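Local coordinates for elicitor protein Hrip2 (Magnaporthe oryzae, PDB 5FID), which probably acts as a secreted protein elicitor of the rice blast fungus, able to trigger defence responses in plants, at residues T15-S20 against L31-A36; A6-N11 against Q38-D43; V53-T58 against N86-K91; T60-I65 against S82-P87; R92-P97 against E132-A137. The protein carries 1 engineered substitution. All blocks are in the same frame, centred on the assembly; numbering follows the deposited sequence.

Interaction 1: T15-S20 against L31-A36; sequences TVYVQS and LTTLQA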
# COMPACT_ATOMS: atom_id res chain seq x y z
N THR A 15 10.15 -26.67 11.72
CA THR A 15 8.73 -26.62 12.00
C THR A 15 8.41 -25.16 12.34
O THR A 15 9.15 -24.50 13.07
CB THR A 15 8.37 -27.53 13.19
OG1 THR A 15 8.69 -28.89 12.87
CG2 THR A 15 6.90 -27.44 13.55
N VAL A 16 7.32 -24.63 11.79
CA VAL A 16 6.89 -23.27 12.14
C VAL A 16 5.45 -23.28 12.63
O VAL A 16 4.71 -24.24 12.41
CB VAL A 16 7.03 -22.29 10.96
CG1 VAL A 16 8.42 -22.36 10.37
CG2 VAL A 16 6.01 -22.60 9.89
N TYR A 17 5.06 -22.21 13.32
CA TYR A 17 3.71 -22.10 13.88
C TYR A 17 3.05 -20.85 13.35
O TYR A 17 3.68 -19.79 13.29
CB TYR A 17 3.77 -22.10 15.41
CG TYR A 17 4.43 -23.35 15.94
CD1 TYR A 17 3.68 -24.46 16.29
CD2 TYR A 17 5.81 -23.44 16.03
CE1 TYR A 17 4.29 -25.63 16.75
CE2 TYR A 17 6.42 -24.60 16.49
CZ TYR A 17 5.67 -25.68 16.84
OH TYR A 17 6.30 -26.83 17.29
N VAL A 18 1.80 -20.98 12.93
CA VAL A 18 1.09 -19.88 12.30
C VAL A 18 -0.28 -19.72 12.96
O VAL A 18 -0.93 -20.72 13.26
CB VAL A 18 0.89 -20.16 10.79
CG1 VAL A 18 0.13 -19.01 10.12
CG2 VAL A 18 2.23 -20.35 10.11
N GLN A 19 -0.69 -18.48 13.22
CA GLN A 19 -2.03 -18.24 13.75
C GLN A 19 -2.54 -16.85 13.35
O GLN A 19 -1.78 -15.87 13.34
CB GLN A 19 -2.08 -18.42 15.27
CG GLN A 19 -3.49 -18.48 15.84
CD GLN A 19 -3.51 -18.79 17.33
OE1 GLN A 19 -2.50 -18.62 18.02
NE2 GLN A 19 -4.66 -19.25 17.84
N SER A 20 -3.83 -16.78 13.02
CA SER A 20 -4.45 -15.54 12.55
C SER A 20 -5.26 -14.86 13.64
O SER A 20 -6.02 -15.52 14.37
CB SER A 20 -5.34 -15.82 11.34
OG SER A 20 -5.78 -14.61 10.74
N LEU A 31 -4.37 -22.50 16.06
CA LEU A 31 -2.92 -22.48 16.20
C LEU A 31 -2.40 -23.60 15.30
O LEU A 31 -2.64 -24.78 15.57
CB LEU A 31 -2.52 -22.74 17.66
CG LEU A 31 -1.03 -22.73 18.00
CD1 LEU A 31 -0.31 -21.55 17.34
CD2 LEU A 31 -0.82 -22.68 19.51
N THR A 32 -1.71 -23.22 14.24
CA THR A 32 -1.38 -24.17 13.17
C THR A 32 0.09 -24.57 13.17
O THR A 32 0.98 -23.72 13.08
CB THR A 32 -1.77 -23.62 11.78
OG1 THR A 32 -3.16 -23.26 11.79
CG2 THR A 32 -1.53 -24.68 10.71
N THR A 33 0.34 -25.86 13.26
CA THR A 33 1.71 -26.35 13.19
C THR A 33 2.02 -26.75 11.76
O THR A 33 1.34 -27.60 11.18
CB THR A 33 1.92 -27.59 14.07
OG1 THR A 33 1.55 -27.30 15.43
CG2 THR A 33 3.39 -28.00 14.02
N LEU A 34 3.07 -26.14 11.19
CA LEU A 34 3.50 -26.48 9.84
C LEU A 34 4.84 -27.19 9.89
O LEU A 34 5.87 -26.57 10.19
CB LEU A 34 3.64 -25.22 8.98
CG LEU A 34 2.42 -24.34 8.69
CD1 LEU A 34 2.82 -23.19 7.76
CD2 LEU A 34 1.33 -25.18 8.07
N GLN A 35 4.84 -28.49 9.59
CA GLN A 35 6.10 -29.19 9.40
C GLN A 35 6.80 -28.54 8.24
O GLN A 35 6.15 -27.89 7.40
CB GLN A 35 5.87 -30.67 9.08
CG GLN A 35 4.96 -31.39 10.06
CD GLN A 35 5.53 -31.42 11.46
OE1 GLN A 35 6.65 -31.90 11.67
NE2 GLN A 35 4.76 -30.92 12.43
N ALA A 36 8.12 -28.69 8.18
CA ALA A 36 8.87 -28.30 7.00
C ALA A 36 8.11 -28.77 5.76
O ALA A 36 7.81 -29.95 5.62
CB ALA A 36 10.25 -28.94 7.04
O HOH W 1 9.46 -29.88 10.49
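The ring of Y17 runs beside the T33 side chain, both pointing the same way, and T33 approaches it obliquely: OG1 of T33 lies 3.5 Å from CE1 of Y17. T33 CG2 touches that ring corner too and continues to T15 CG2, 3.6 Å away. The other flat group, the amide of Q19, crosses L31 at about a right angle, with OE1 of Q19 3.7 Å from L31 CD1 while its NE2 is hydrogen-bonded to G29 O. On the opposite sheet face the contact is aliphatic. L34 CB meets V16 CG2 at 3.6 Å, and L34 CD1 meets V18 CG2 at 3.7 Å; F40 packs against V18, T32 and L34 from the facing sheet. V16 CG1 is anti to the carbonyl carbon (chi1 -52°), which leaves CG2 between the backbone N and the carbonyl carbon, facing L34. Four backbone bonds set the register, two for V16 with L34 and two for V18 with T32; the L34 N to V16 O bond is 2.8 Å long and nearly straight (169°). A water joins T15 OG1 to A36 N. Alternating hydrogen-bonded and non-hydrogen-bonded pairs, with strand directions 148° apart, identify an antiparallel beta hairpin at the margin of the six-stranded sheet.

Interaction 2: A6-N11 against Q38-D43; sequences AIVHNN and QTFSED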
# COMPACT_ATOMS: atom_id res chain seq x y z
N ALA A 6 -5.46 -16.11 2.50
CA ALA A 6 -4.16 -15.73 3.02
C ALA A 6 -3.42 -17.04 3.20
O ALA A 6 -3.93 -17.96 3.85
CB ALA A 6 -4.28 -14.99 4.35
N ILE A 7 -2.22 -17.13 2.65
CA ILE A 7 -1.51 -18.40 2.56
C ILE A 7 -0.08 -18.25 3.06
O ILE A 7 0.59 -17.28 2.74
CB ILE A 7 -1.45 -18.87 1.09
CG1 ILE A 7 -2.86 -19.03 0.52
CG2 ILE A 7 -0.67 -20.16 0.94
CD1 ILE A 7 -2.87 -19.09 -0.98
N VAL A 8 0.38 -19.21 3.85
CA VAL A 8 1.78 -19.23 4.26
C VAL A 8 2.41 -20.58 3.92
O VAL A 8 2.05 -21.60 4.51
CB VAL A 8 1.95 -18.95 5.76
CG1 VAL A 8 3.44 -18.96 6.14
CG2 VAL A 8 1.35 -17.61 6.13
N HIS A 9 3.34 -20.58 2.97
CA HIS A 9 4.05 -21.81 2.61
C HIS A 9 5.33 -21.91 3.43
O HIS A 9 6.20 -21.05 3.32
CB HIS A 9 4.48 -21.82 1.14
CG HIS A 9 3.35 -21.67 0.17
ND1 HIS A 9 2.36 -22.61 0.03
CD2 HIS A 9 3.09 -20.69 -0.74
CE1 HIS A 9 1.52 -22.21 -0.93
NE2 HIS A 9 1.94 -21.06 -1.40
N ASN A 10 5.45 -22.96 4.24
CA ASN A 10 6.69 -23.17 4.99
C ASN A 10 7.72 -23.98 4.20
O ASN A 10 7.67 -25.21 4.20
CB ASN A 10 6.41 -23.84 6.34
CG ASN A 10 7.68 -24.09 7.12
OD1 ASN A 10 8.69 -23.41 6.91
ND2 ASN A 10 7.65 -25.06 8.03
N ASN A 11 8.66 -23.31 3.54
CA ASN A 11 9.70 -24.01 2.80
C ASN A 11 11.00 -24.11 3.61
O ASN A 11 12.04 -24.50 3.09
CB ASN A 11 9.94 -23.33 1.45
CG ASN A 11 10.74 -24.20 0.48
OD1 ASN A 11 10.40 -25.36 0.23
ND2 ASN A 11 11.82 -23.64 -0.07
N GLN A 38 4.97 -27.83 4.77
CA GLN A 38 3.52 -27.66 4.83
C GLN A 38 3.07 -26.23 4.58
O GLN A 38 3.86 -25.28 4.65
CB GLN A 38 2.96 -28.15 6.17
CG GLN A 38 2.93 -29.67 6.33
CD GLN A 38 2.14 -30.09 7.56
OE1 GLN A 38 2.42 -29.62 8.67
NE2 GLN A 38 1.15 -30.95 7.37
N THR A 39 1.78 -26.08 4.29
CA THR A 39 1.19 -24.78 3.99
C THR A 39 0.00 -24.48 4.90
O THR A 39 -0.85 -25.34 5.17
CB THR A 39 0.76 -24.70 2.50
OG1 THR A 39 1.92 -24.79 1.66
CG2 THR A 39 0.03 -23.40 2.20
N PHE A 40 -0.04 -23.25 5.41
CA PHE A 40 -1.20 -22.73 6.12
C PHE A 40 -2.07 -21.96 5.14
O PHE A 40 -1.57 -21.27 4.26
CB PHE A 40 -0.74 -21.79 7.24
CG PHE A 40 -1.82 -20.87 7.76
CD1 PHE A 40 -2.62 -21.26 8.82
CD2 PHE A 40 -2.02 -19.62 7.20
CE1 PHE A 40 -3.62 -20.41 9.32
CE2 PHE A 40 -3.01 -18.77 7.69
CZ PHE A 40 -3.81 -19.18 8.75
N SER A 41 -3.39 -22.05 5.29
CA SER A 41 -4.25 -21.14 4.55
C SER A 41 -5.54 -20.84 5.30
O SER A 41 -6.01 -21.67 6.07
CB SER A 41 -4.56 -21.69 3.16
OG SER A 41 -5.31 -22.88 3.25
N GLU A 42 -6.09 -19.66 5.06
CA GLU A 42 -7.41 -19.33 5.59
C GLU A 42 -8.15 -18.47 4.58
O GLU A 42 -7.54 -17.77 3.79
CB GLU A 42 -7.30 -18.58 6.93
CG GLU A 42 -6.73 -17.16 6.81
CD GLU A 42 -6.81 -16.41 8.14
OE1 GLU A 42 -7.10 -17.07 9.17
OE2 GLU A 42 -6.60 -15.17 8.16
N ASP A 43 -9.48 -18.55 4.59
CA ASP A 43 -10.27 -17.61 3.81
C ASP A 43 -10.03 -16.21 4.33
O ASP A 43 -9.87 -16.02 5.54
CB ASP A 43 -11.76 -17.90 3.96
CG ASP A 43 -12.16 -19.22 3.35
OD1 ASP A 43 -11.30 -19.89 2.74
OD2 ASP A 43 -13.35 -19.57 3.48
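Strands 6-10 and 39-43 form an antiparallel pair at one margin of the five-stranded mixed sheet, their directions 176° apart and their axes 4.6 Å apart at closest approach. Pairs A6–E42 and V8–F40 are hydrogen-bonded in both directions, and N10 N adds a bond of 2.8 Å to O of Q38, the residue just before the second strand. Between them, I7–S41 and H9–T39 are non-hydrogen-bonded pairs. The H9–T39 pair is also tied by its side chains, which point the same way: H9 ND1 and T39 OG1 are 2.8 Å apart in a nearly straight hydrogen bond (169°), the hydroxyl lying in the ring plane at its edge. H9 NE2 is bonded to E132 on the other neighbouring strand, so both ring nitrogens are engaged and the ring's rotation is fixed. I7 CG2 rests on one face of this ring, offset toward the rim, and also meets T39 CG2 at 3.5 Å. The opposite side of the sheet carries A6, V8, F40 and E42. There V8 CG2 lies 4.1 Å from F40 CD2, and A6 CB is at the same distance, 4.1 Å, from E42 CG; the E42 carboxylate is bonded to Y67 OH, S20 OG and R45. V8 packs on I65 and A6 on Y67, both of strand 63-69 in the other sheet, an inward-facing arrangement consistent with a two-sheet beta sandwich.

Interaction 3: V53-T58 against N86-K91; sequences VSKTKT and NPFADK
K55 and V53 meet P87 and F88 in a strand-to-loop contact, where the end of strand 49-54 faces the turns leading toward strand 93-96. The K55 chain is extended beyond CG and slides past P87 in the opposite direction, its CG 3.9 Å from P87 CB. At its end, NZ is hydrogen-bonded to P87 O at 3.0 Å, approaching from 37° out of the carbonyl plane. One water bridges these two atoms, and another links K55 NZ to D90 OD1, so the ammonium group is gripped partly through solvent. P87 CB lies over the centre of the F88 ring, 4.0 Å above its plane. V53 crosses F88 at about a right angle, its CG1 3.5 Å from F88 CE2. Local bonds shape both backbones: F88 N to N86 OD1 (2.9 Å) makes an Asx turn, and T56 N to S54 OG (3.1 Å) an ST turn. The Asx turn opens a type I turn, N86 to A89, overlapping a second, F88 to K91, whose last two residues form the D90–K91 salt bridge. Strand 49-54 runs between strands 16-22 and 63-69; F88 reaches V16 of the former and L135 of strand 131-135 in the facing sheet.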
# COMPACT_ATOMS: atom_id res chain seq x y z
N VAL A 53 3.71 -15.60 12.58
CA VAL A 53 4.50 -16.71 12.08
C VAL A 53 5.76 -16.80 12.92
O VAL A 53 6.53 -15.85 13.00
CB VAL A 53 4.91 -16.50 10.60
CG1 VAL A 53 5.65 -17.71 10.07
CG2 VAL A 53 3.68 -16.21 9.74
N SER A 54 5.97 -17.94 13.56
CA SER A 54 7.06 -18.05 14.53
C SER A 54 7.63 -19.45 14.49
O SER A 54 7.04 -20.34 13.88
CB SER A 54 6.52 -17.71 15.92
OG SER A 54 7.44 -17.99 16.94
N LYS A 55 8.80 -19.65 15.10
CA LYS A 55 9.35 -21.00 15.21
C LYS A 55 9.01 -21.64 16.56
O LYS A 55 9.47 -22.74 16.86
CB LYS A 55 10.86 -20.98 15.00
CG LYS A 55 11.28 -20.70 13.57
CD LYS A 55 12.80 -20.67 13.50
CE LYS A 55 13.25 -20.25 12.13
NZ LYS A 55 14.73 -20.11 12.09
N THR A 56 8.24 -20.94 17.38
CA THR A 56 7.74 -21.53 18.63
C THR A 56 6.23 -21.55 18.68
O THR A 56 5.55 -20.68 18.11
CB THR A 56 8.30 -20.83 19.91
OG1 THR A 56 7.97 -19.43 19.89
CG2 THR A 56 9.80 -20.99 19.98
N LYS A 57 5.69 -22.54 19.38
CA LYS A 57 4.25 -22.66 19.54
C LYS A 57 3.66 -21.51 20.35
O LYS A 57 2.48 -21.19 20.22
CB LYS A 57 3.91 -24.00 20.20
CG LYS A 57 2.53 -24.49 19.83
CD LYS A 57 2.29 -25.92 20.29
CE LYS A 57 0.96 -26.42 19.75
NZ LYS A 57 0.68 -27.84 20.15
N THR A 58 4.48 -20.87 21.17
CA THR A 58 4.01 -19.72 21.93
C THR A 58 4.01 -18.44 21.10
O THR A 58 3.60 -17.39 21.60
CB THR A 58 4.84 -19.51 23.21
OG1 THR A 58 6.23 -19.42 22.86
CG2 THR A 58 4.64 -20.67 24.17
N ASN A 86 11.55 -11.51 13.66
CA ASN A 86 11.65 -12.24 12.40
C ASN A 86 12.59 -13.42 12.54
O ASN A 86 13.80 -13.27 12.42
CB ASN A 86 12.12 -11.37 11.24
CG ASN A 86 12.14 -12.14 9.92
OD1 ASN A 86 11.63 -13.27 9.84
ND2 ASN A 86 12.71 -11.54 8.88
N PRO A 87 12.02 -14.62 12.77
CA PRO A 87 12.78 -15.85 12.96
C PRO A 87 13.47 -16.26 11.68
O PRO A 87 14.36 -17.12 11.70
CB PRO A 87 11.69 -16.88 13.30
CG PRO A 87 10.53 -16.09 13.76
CD PRO A 87 10.57 -14.82 12.97
N PHE A 88 13.05 -15.65 10.57
CA PHE A 88 13.51 -16.05 9.24
C PHE A 88 14.39 -15.00 8.60
O PHE A 88 14.56 -14.98 7.39
CB PHE A 88 12.30 -16.34 8.34
CG PHE A 88 11.21 -17.11 9.03
CD1 PHE A 88 11.29 -18.49 9.19
CD2 PHE A 88 10.10 -16.45 9.54
CE1 PHE A 88 10.29 -19.19 9.83
CE2 PHE A 88 9.10 -17.15 10.19
CZ PHE A 88 9.19 -18.53 10.34
N ALA A 89 14.98 -14.14 9.43
CA ALA A 89 15.83 -13.06 8.96
C ALA A 89 17.02 -13.51 8.09
O ALA A 89 17.44 -12.80 7.17
CB ALA A 89 16.32 -12.24 10.14
N ASP A 90 17.54 -14.70 8.38
CA ASP A 90 18.69 -15.25 7.67
C ASP A 90 18.31 -15.97 6.36
O ASP A 90 19.18 -16.52 5.68
CB ASP A 90 19.44 -16.23 8.58
CG ASP A 90 18.57 -17.41 9.03
OD1 ASP A 90 17.35 -17.23 9.20
OD2 ASP A 90 19.11 -18.53 9.20
N LYS A 91 17.02 -15.98 6.03
CA LYS A 91 16.52 -16.69 4.85
C LYS A 91 15.71 -15.76 3.95
O LYS A 91 15.46 -14.61 4.30
CB LYS A 91 15.64 -17.87 5.27
CG LYS A 91 16.35 -18.89 6.13
CD LYS A 91 17.45 -19.60 5.35
CE LYS A 91 18.12 -20.65 6.21
NZ LYS A 91 17.90 -20.32 7.65
O HOH W 2 15.23 -19.28 9.18
O HOH W 3 15.66 -18.33 13.91

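Interaction 4: T60-I65 against S82-P87; sequences TSPMFI and SEWGNP. Engineered in segment 60-65: M63 (natural residue Leu).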
# COMPACT_ATOMS: atom_id res chain seq x y z
N THR A 60 6.44 -16.55 20.05
CA THR A 60 7.32 -15.52 20.61
C THR A 60 8.10 -14.81 19.51
O THR A 60 8.63 -15.46 18.60
CB THR A 60 8.29 -16.11 21.64
OG1 THR A 60 7.54 -16.61 22.76
CG2 THR A 60 9.25 -15.05 22.14
N SER A 61 8.17 -13.49 19.61
CA SER A 61 8.88 -12.66 18.63
C SER A 61 8.59 -13.07 17.19
O SER A 61 9.50 -13.41 16.44
CB SER A 61 10.38 -12.69 18.89
OG SER A 61 10.66 -12.16 20.18
N PRO A 62 7.30 -13.02 16.79
CA PRO A 62 6.94 -13.54 15.48
C PRO A 62 7.08 -12.51 14.37
O PRO A 62 7.03 -11.29 14.58
CB PRO A 62 5.45 -13.84 15.64
CG PRO A 62 4.99 -12.71 16.54
CD PRO A 62 6.14 -12.43 17.48
N MSE A 63 7.23 -13.02 13.16
CA MSE A 63 7.05 -12.21 11.98
C MSE A 63 5.54 -12.11 11.83
O MSE A 63 4.82 -12.89 12.44
CB MSE A 63 7.66 -12.92 10.78
CG MSE A 63 7.83 -12.04 9.57
SE MSE A 63 8.19 -13.18 8.03
CE MSE A 63 6.47 -14.06 7.81
N PHE A 64 5.04 -11.14 11.08
CA PHE A 64 3.62 -11.15 10.75
C PHE A 64 3.28 -10.76 9.32
O PHE A 64 4.03 -10.05 8.64
CB PHE A 64 2.73 -10.45 11.80
CG PHE A 64 2.62 -8.95 11.67
CD1 PHE A 64 1.80 -8.37 10.70
CD2 PHE A 64 3.26 -8.11 12.58
CE1 PHE A 64 1.66 -6.98 10.60
CE2 PHE A 64 3.13 -6.72 12.49
CZ PHE A 64 2.33 -6.15 11.50
N ILE A 65 2.14 -11.27 8.87
CA ILE A 65 1.59 -10.91 7.57
C ILE A 65 0.26 -10.26 7.87
O ILE A 65 -0.62 -10.89 8.46
CB ILE A 65 1.36 -12.15 6.70
CG1 ILE A 65 2.71 -12.83 6.39
CG2 ILE A 65 0.64 -11.76 5.40
CD1 ILE A 65 2.65 -14.32 6.42
N SER A 82 8.37 -7.23 10.14
CA SER A 82 9.27 -7.75 11.18
C SER A 82 9.23 -6.88 12.44
O SER A 82 10.17 -6.92 13.24
CB SER A 82 10.71 -7.85 10.66
OG SER A 82 11.23 -6.57 10.33
N GLU A 83 8.15 -6.12 12.62
CA GLU A 83 8.03 -5.20 13.76
C GLU A 83 8.00 -5.88 15.11
O GLU A 83 8.33 -5.26 16.13
CB GLU A 83 6.76 -4.35 13.63
CG GLU A 83 6.80 -3.28 12.56
CD GLU A 83 5.42 -2.73 12.30
OE1 GLU A 83 4.54 -3.50 11.84
OE2 GLU A 83 5.21 -1.52 12.55
N TRP A 84 7.60 -7.15 15.14
CA TRP A 84 7.56 -7.90 16.40
C TRP A 84 8.63 -8.99 16.45
O TRP A 84 8.68 -9.75 17.42
CB TRP A 84 6.18 -8.55 16.60
CG TRP A 84 5.03 -7.58 16.47
CD1 TRP A 84 5.07 -6.22 16.59
CD2 TRP A 84 3.66 -7.91 16.18
NE1 TRP A 84 3.82 -5.69 16.40
CE2 TRP A 84 2.93 -6.70 16.15
CE3 TRP A 84 2.99 -9.11 15.94
CZ2 TRP A 84 1.55 -6.66 15.90
CZ3 TRP A 84 1.61 -9.07 15.70
CH2 TRP A 84 0.92 -7.85 15.67
N GLY A 85 9.46 -9.05 15.42
CA GLY A 85 10.49 -10.07 15.32
C GLY A 85 10.57 -10.65 13.91
O GLY A 85 9.76 -10.32 13.06
N ASN A 86 11.55 -11.51 13.66
CA ASN A 86 11.65 -12.24 12.40
C ASN A 86 12.59 -13.42 12.54
O ASN A 86 13.80 -13.27 12.42
CB ASN A 86 12.12 -11.37 11.24
CG ASN A 86 12.14 -12.14 9.92
OD1 ASN A 86 11.63 -13.27 9.84
ND2 ASN A 86 12.71 -11.54 8.88
N PRO A 87 12.02 -14.62 12.77
CA PRO A 87 12.78 -15.85 12.96
C PRO A 87 13.47 -16.26 11.68
O PRO A 87 14.36 -17.12 11.70
CB PRO A 87 11.69 -16.88 13.30
CG PRO A 87 10.53 -16.09 13.76
CD PRO A 87 10.57 -14.82 12.97
O HOH W 4 6.72 -8.92 13.25
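F64 and W84 make the main bump and platform of this contact: F64 CD2 sits 3.4 Å above one face of the W84 indole, offset toward the rim. The fit is oblique, since the planes of the F64 ring and the W84 six-membered ring are 41° apart, with centroids separated by 4.3 Å. F64 CG takes the crowded position between the backbone N and the carbonyl carbon (chi1 84°), which brings it against W84 CZ3. P62 fills the corner beside the indole, its CG lying at the ring edge near the plane and its CD 4.0 Å from W84 CB. At the CZ end of F64 comes E83 OE1, 3.5 Å from CZ, with the carboxylate plane turned 37° from the ring; that oxygen is bonded to S81 OG, while OE2 makes a salt bridge with K120. G85 has no side chain, and the place a CB would take, 2.3 Å from S61 O, is filled by that carbonyl. On the other flank P87 CD packs 4.1 Å from M63 CB, and the engineered selenomethionine M63 lies alongside N86, its SE near OD1. No direct hydrogen bond joins the segments. Instead one water accepts from W84 N (2.7 Å) and lies 2.7 Å from P62 O, to which it probably donates. Van der Waals contact and this water therefore hold the segments, so their mutual position probably rests on the fit of the rings.

Interaction 5: R92-P97 against E132-A137; sequences RVTLSP and EATLCA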
# COMPACT_ATOMS: atom_id res chain seq x y z
N ARG A 92 15.30 -16.26 2.78
CA ARG A 92 14.48 -15.45 1.89
C ARG A 92 13.00 -15.61 2.25
O ARG A 92 12.53 -16.72 2.50
CB ARG A 92 14.71 -15.86 0.43
CG ARG A 92 13.89 -15.07 -0.58
CD ARG A 92 14.31 -15.36 -2.02
NE ARG A 92 15.72 -15.02 -2.24
CZ ARG A 92 16.17 -13.84 -2.64
NH1 ARG A 92 15.32 -12.84 -2.88
NH2 ARG A 92 17.47 -13.65 -2.80
N VAL A 93 12.29 -14.49 2.29
CA VAL A 93 10.84 -14.50 2.51
C VAL A 93 10.17 -13.65 1.44
O VAL A 93 10.57 -12.51 1.18
CB VAL A 93 10.46 -13.97 3.91
CG1 VAL A 93 8.95 -13.89 4.06
CG2 VAL A 93 11.04 -14.87 5.01
N THR A 94 9.14 -14.22 0.81
CA THR A 94 8.38 -13.50 -0.21
C THR A 94 6.95 -13.34 0.27
O THR A 94 6.44 -14.16 1.01
CB THR A 94 8.39 -14.26 -1.55
OG1 THR A 94 7.78 -15.54 -1.38
CG2 THR A 94 9.82 -14.45 -2.04
N LEU A 95 6.30 -12.26 -0.16
CA LEU A 95 4.86 -12.12 0.06
C LEU A 95 4.31 -11.48 -1.20
O LEU A 95 4.72 -10.37 -1.57
CB LEU A 95 4.57 -11.24 1.28
CG LEU A 95 3.08 -10.99 1.56
CD1 LEU A 95 2.41 -12.25 2.08
CD2 LEU A 95 2.88 -9.83 2.55
N SER A 96 3.40 -12.16 -1.87
CA SER A 96 2.90 -11.68 -3.15
C SER A 96 1.38 -11.76 -3.22
O SER A 96 0.79 -12.72 -2.74
CB SER A 96 3.51 -12.52 -4.27
OG SER A 96 2.88 -12.25 -5.51
N PRO A 97 0.73 -10.76 -3.85
CA PRO A 97 -0.71 -10.82 -4.04
C PRO A 97 -1.06 -11.41 -5.40
O PRO A 97 -2.21 -11.32 -5.82
CB PRO A 97 -1.11 -9.34 -4.04
CG PRO A 97 0.05 -8.69 -4.75
CD PRO A 97 1.28 -9.45 -4.26
N GLU A 132 -0.05 -14.33 -0.37
CA GLU A 132 0.66 -15.60 -0.36
C GLU A 132 2.11 -15.40 0.03
O GLU A 132 2.87 -14.74 -0.68
CB GLU A 132 0.54 -16.26 -1.74
CG GLU A 132 1.13 -17.64 -1.84
CD GLU A 132 0.77 -18.31 -3.16
OE1 GLU A 132 0.17 -17.65 -4.04
OE2 GLU A 132 1.08 -19.51 -3.31
N ALA A 133 2.49 -15.98 1.17
CA ALA A 133 3.84 -15.85 1.68
C ALA A 133 4.57 -17.18 1.57
O ALA A 133 3.97 -18.23 1.77
CB ALA A 133 3.82 -15.40 3.14
N THR A 134 5.85 -17.13 1.25
CA THR A 134 6.71 -18.31 1.25
C THR A 134 7.90 -18.08 2.18
O THR A 134 8.69 -17.16 1.95
CB THR A 134 7.24 -18.64 -0.16
OG1 THR A 134 6.14 -18.97 -1.02
CG2 THR A 134 8.19 -19.84 -0.09
N LEU A 135 8.02 -18.92 3.21
CA LEU A 135 9.09 -18.80 4.20
C LEU A 135 10.28 -19.59 3.67
O LEU A 135 10.10 -20.69 3.17
CB LEU A 135 8.64 -19.40 5.53
CG LEU A 135 7.29 -18.95 6.10
CD1 LEU A 135 6.98 -19.72 7.38
CD2 LEU A 135 7.29 -17.45 6.36
N CYS A 136 11.48 -19.02 3.77
CA CYS A 136 12.69 -19.69 3.27
C CYS A 136 12.56 -20.07 1.79
O CYS A 136 12.87 -21.20 1.40
CB CYS A 136 13.02 -20.93 4.10
SG CYS A 136 13.16 -20.62 5.87
N ALA A 137 12.11 -19.12 0.98
CA ALA A 137 11.90 -19.36 -0.44
C ALA A 137 13.23 -19.65 -1.14
O ALA A 137 14.26 -19.09 -0.75
CB ALA A 137 11.23 -18.17 -1.08
O HOH W 5 15.68 -19.14 1.80
O HOH W 6 5.21 -15.77 -1.84
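L95 and A133 mark the tightly packed side of this strand pair: L95 CD1 lies 3.6 Å from A133 CB, and I65 of the facing sheet touches both residues. The L95 chi2 of 72° places CD1 nearer the partner strand than the start of the side chain. V93 and L135 point to the same buried side, where each also packs on M63. The other side is polar and hydrated. T94 and T134 lie alongside each other, pointing the same way, with T94 OG1 3.4 Å from T134 CB. A water 2.6 Å from T94 OG1 donates to E132 O and has only a weak bond to T134 OG1. Other polar ends on this side are held elsewhere: S96 OG by D103, and E132 by H9. Backbone bonds run in both directions at T94–T134 and S96–E132; the T94 N to T134 O bond is the longest, at 3.2 Å, and S96 N to E132 O is shorter, at 2.9 Å. Toward the C-terminus the regular pairing gives way. The chain turns at C136 (phi 56°), which a disulfide ties to C12: C136 N is 2.8 Å from R92 O but poorly angled, and A137 N makes the bond to R92 O instead, at 2.9 Å and from 40° out of the carbonyl plane. A second water links R92 N to A137 O. Strand 131-135 is flanked by 93-96, antiparallel, and by 5-10, parallel: the centre of a mixed beta sheet with one side facing the other sheet and one side hydrated.

Overall arrangement
The five contacts divide between two facing sheets. Interactions 1, 3 and 4 belong to the six-stranded sheet or the loops beside it, interactions 2 and 5 to the mixed sheet. Interactions 2 and 5, centres about 10 Å apart, are joined by the backbone bond from H9 N to A133 O, 2.7 Å. Interactions 3 and 4 share N86 and P87 and are closest, with centres about 7 Å apart. Between the sheets L135 is a meeting point: its CD1 touches V16 CG2 at 3.9 Å and V53 CG1 at 3.6 Å, tying interaction 5 to interactions 1 and 3. I65 CD1 joins interaction 4 to interaction 2 (V8 CG2, 3.5 Å) and interaction 5 (A133 CB, 3.6 Å).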